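PDB 4H3T: CRISPR-associated protein, Cse1 family from Acidimicrobium ferrooxidans, which probably serves as the large subunit of a type I-E CRISPR Cascade complex, which in relatives takes part in recognising invading DNA. Local coordinates for residues L61-R66 / D92-R97. The protein carries 1 engineered substitution. Residues are numbered along the deposited sequence; the frame is centred on the assembly and turned at random.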
loop_
_atom_site.group_PDB
_atom_site.type_symbol
_atom_site.label_atom_id
_atom_site.label_comp_id
_atom_site.label_asym_id
_atom_site.label_seq_id
_atom_site.Cartn_x
_atom_site.Cartn_y
_atom_site.Cartn_z
ATOM N N LEU A 61 13.698 4.957 5.375
ATOM C CA LEU A 61 13.364 5.232 6.796
ATOM C C LEU A 61 14.312 4.501 7.760
ATOM O O LEU A 61 14.686 5.054 8.767
ATOM C CB LEU A 61 11.944 4.792 7.078
ATOM C CG LEU A 61 10.828 5.691 6.507
ATOM C CD1 LEU A 61 9.463 4.957 6.564
ATOM C CD2 LEU A 61 10.772 7.049 7.227
ATOM N N ALA A 62 14.670 3.223 7.466
ATOM C CA ALA A 62 15.633 2.519 8.297
ATOM C C ALA A 62 16.941 3.292 8.322
ATOM O O ALA A 62 17.594 3.396 9.365
ATOM C CB ALA A 62 15.860 1.116 7.764
ATOM N N LEU A 63 17.352 3.798 7.161
ATOM C CA LEU A 63 18.603 4.598 7.059
ATOM C C LEU A 63 18.480 5.922 7.869
ATOM O O LEU A 63 19.412 6.292 8.589
ATOM C CB LEU A 63 18.721 4.865 5.582
ATOM C CG LEU A 63 19.998 5.129 4.840
ATOM C CD1 LEU A 63 21.296 4.640 5.588
ATOM C CD2 LEU A 63 19.847 4.486 3.473
ATOM N N ALA A 64 17.292 6.586 7.823
ATOM C CA ALA A 64 17.056 7.820 8.590
ATOM C C ALA A 64 17.217 7.604 10.090
ATOM O O ALA A 64 17.930 8.387 10.717
ATOM C CB ALA A 64 15.688 8.387 8.294
ATOM N N TYR A 65 16.612 6.527 10.666
ATOM C CA TYR A 65 16.764 6.258 12.107
ATOM C C TYR A 65 18.233 6.087 12.513
ATOM O O TYR A 65 18.651 6.506 13.619
ATOM C CB TYR A 65 15.980 5.000 12.506
ATOM C CG TYR A 65 14.510 5.217 12.682
ATOM C CD1 TYR A 65 14.016 5.940 13.770
ATOM C CD2 TYR A 65 13.593 4.543 11.876
ATOM C CE1 TYR A 65 12.645 6.025 14.024
ATOM C CE2 TYR A 65 12.237 4.609 12.119
ATOM C CZ TYR A 65 11.755 5.357 13.192
ATOM O OH TYR A 65 10.380 5.447 13.363
ATOM N N ARG A 66 19.035 5.482 11.616
ATOM C CA ARG A 66 20.461 5.244 11.897
ATOM C C ARG A 66 21.270 6.505 11.705
ATOM O O ARG A 66 22.191 6.750 12.512
ATOM C CB ARG A 66 21.038 4.099 11.036
ATOM C CG ARG A 66 20.393 2.714 11.236
ATOM C CD ARG A 66 20.484 2.275 12.700
ATOM N NE ARG A 66 21.878 2.023 13.067
ATOM C CZ ARG A 66 22.355 1.933 14.306
ATOM N NH1 ARG A 66 21.561 2.146 15.356
ATOM N NH2 ARG A 66 23.624 1.623 14.508
ATOM N N ASP A 92 27.057 12.261 5.940
ATOM C CA ASP A 92 28.393 11.868 5.471
ATOM C C ASP A 92 29.174 11.060 6.524
ATOM O O ASP A 92 29.841 10.113 6.136
ATOM C CB ASP A 92 29.195 13.086 4.972
ATOM C CG ASP A 92 28.665 13.609 3.634
ATOM O OD1 ASP A 92 28.081 12.801 2.847
ATOM O OD2 ASP A 92 28.778 14.823 3.383
ATOM N N ASP A 93 29.014 11.321 7.821
ATOM C CA ASP A 93 29.649 10.464 8.833
ATOM C C ASP A 93 29.084 9.028 8.757
ATOM O O ASP A 93 29.839 8.066 8.828
ATOM C CB ASP A 93 29.431 11.012 10.268
ATOM C CG ASP A 93 30.174 12.279 10.607
ATOM O OD1 ASP A 93 31.105 12.660 9.831
ATOM O OD2 ASP A 93 29.812 12.918 11.633
ATOM N N TYR A 94 27.772 8.889 8.574
ATOM C CA TYR A 94 27.173 7.548 8.486
ATOM C C TYR A 94 27.692 6.808 7.247
ATOM O O TYR A 94 28.168 5.683 7.380
ATOM C CB TYR A 94 25.639 7.613 8.505
ATOM C CG TYR A 94 24.998 6.245 8.560
ATOM C CD1 TYR A 94 24.835 5.577 9.769
ATOM C CD2 TYR A 94 24.635 5.586 7.399
ATOM C CE1 TYR A 94 24.294 4.305 9.813
ATOM C CE2 TYR A 94 24.183 4.282 7.421
ATOM C CZ TYR A 94 23.963 3.657 8.627
ATOM O OH TYR A 94 23.445 2.390 8.606
ATOM N N PHE A 95 27.616 7.427 6.059
ATOM C CA PHE A 95 28.060 6.743 4.826
ATOM C C PHE A 95 29.568 6.552 4.781
ATOM O O PHE A 95 29.993 5.551 4.208
ATOM C CB PHE A 95 27.550 7.444 3.556
ATOM C CG PHE A 95 26.087 7.202 3.323
ATOM C CD1 PHE A 95 25.590 5.908 3.203
ATOM C CD2 PHE A 95 25.184 8.261 3.291
ATOM C CE1 PHE A 95 24.245 5.685 2.981
ATOM C CE2 PHE A 95 23.810 8.021 3.129
ATOM C CZ PHE A 95 23.352 6.734 3.042
ATOM N N ALA A 96 30.379 7.369 5.476
ATOM C CA ALA A 96 31.828 7.085 5.555
ATOM C C ALA A 96 32.008 5.782 6.348
ATOM O O ALA A 96 32.756 4.922 5.920
ATOM C CB ALA A 96 32.595 8.241 6.217
ATOM N N ARG A 97 31.254 5.594 7.452
ATOM C CA ARG A 97 31.351 4.357 8.249
ATOM C C ARG A 97 30.835 3.107 7.515
ATOM O O ARG A 97 31.414 2.051 7.678
ATOM C CB ARG A 97 30.575 4.508 9.584
ATOM C CG ARG A 97 30.393 3.262 10.475
ATOM C CD ARG A 97 31.615 2.886 11.289
ATOM N NE ARG A 97 31.402 1.723 12.167
ATOM C CZ ARG A 97 31.457 0.437 11.799
ATOM N NH1 ARG A 97 31.686 0.103 10.531
ATOM N NH2 ARG A 97 31.263 -0.523 12.694
#
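The Tyr94 ring, from helix 88-98, lies obliquely across Leu63 and the Arg66 stem, about one turn apart on helix 52-68. Its CE2 side meets Leu63, with CD1 of the leucine 3.4 Å from CE2 of Tyr94. Its CE1 side meets the arginine stem, where CB of Arg66 lies 3.5 Å from CE1 of Tyr94. With CG anti to the backbone N (chi1 -174°), the ring reaches across to the other helix. The axes of the two short segments pass 11.1 Å apart, inclined at 106°. No hydrogen bond joins the segments. The contact is mostly side chain, but the ring also brushes the backbone carbonyl of Arg66, with CD1 of Tyr94 4.0 Å from Arg66 O. The same CD1 of Leu63 also approaches the end of the Phe95 ring, 3.9 Å from CZ. Leu32 of helix 32-37 touches both Leu63 and Phe95 and extends this apolar patch.

The polar ends turn to a common partner. Arg66 bends at chi2 and chi3, and its NE forms a salt bridge with Glu238 OE2. Tyr94 OH is hydrogen-bonded to that same oxygen and also to Trp237 NE1. With Tyr94 cut back to alanine, a gap would probably be left over Leu63 and the Arg66 stem, and Glu238 and Trp237 would lose their shared hydroxyl. This is buried, roughly perpendicular helix packing within the Cse1 family region. Its apolar layer has a carboxylate at the polar border that is likely to help balance the arginine charge.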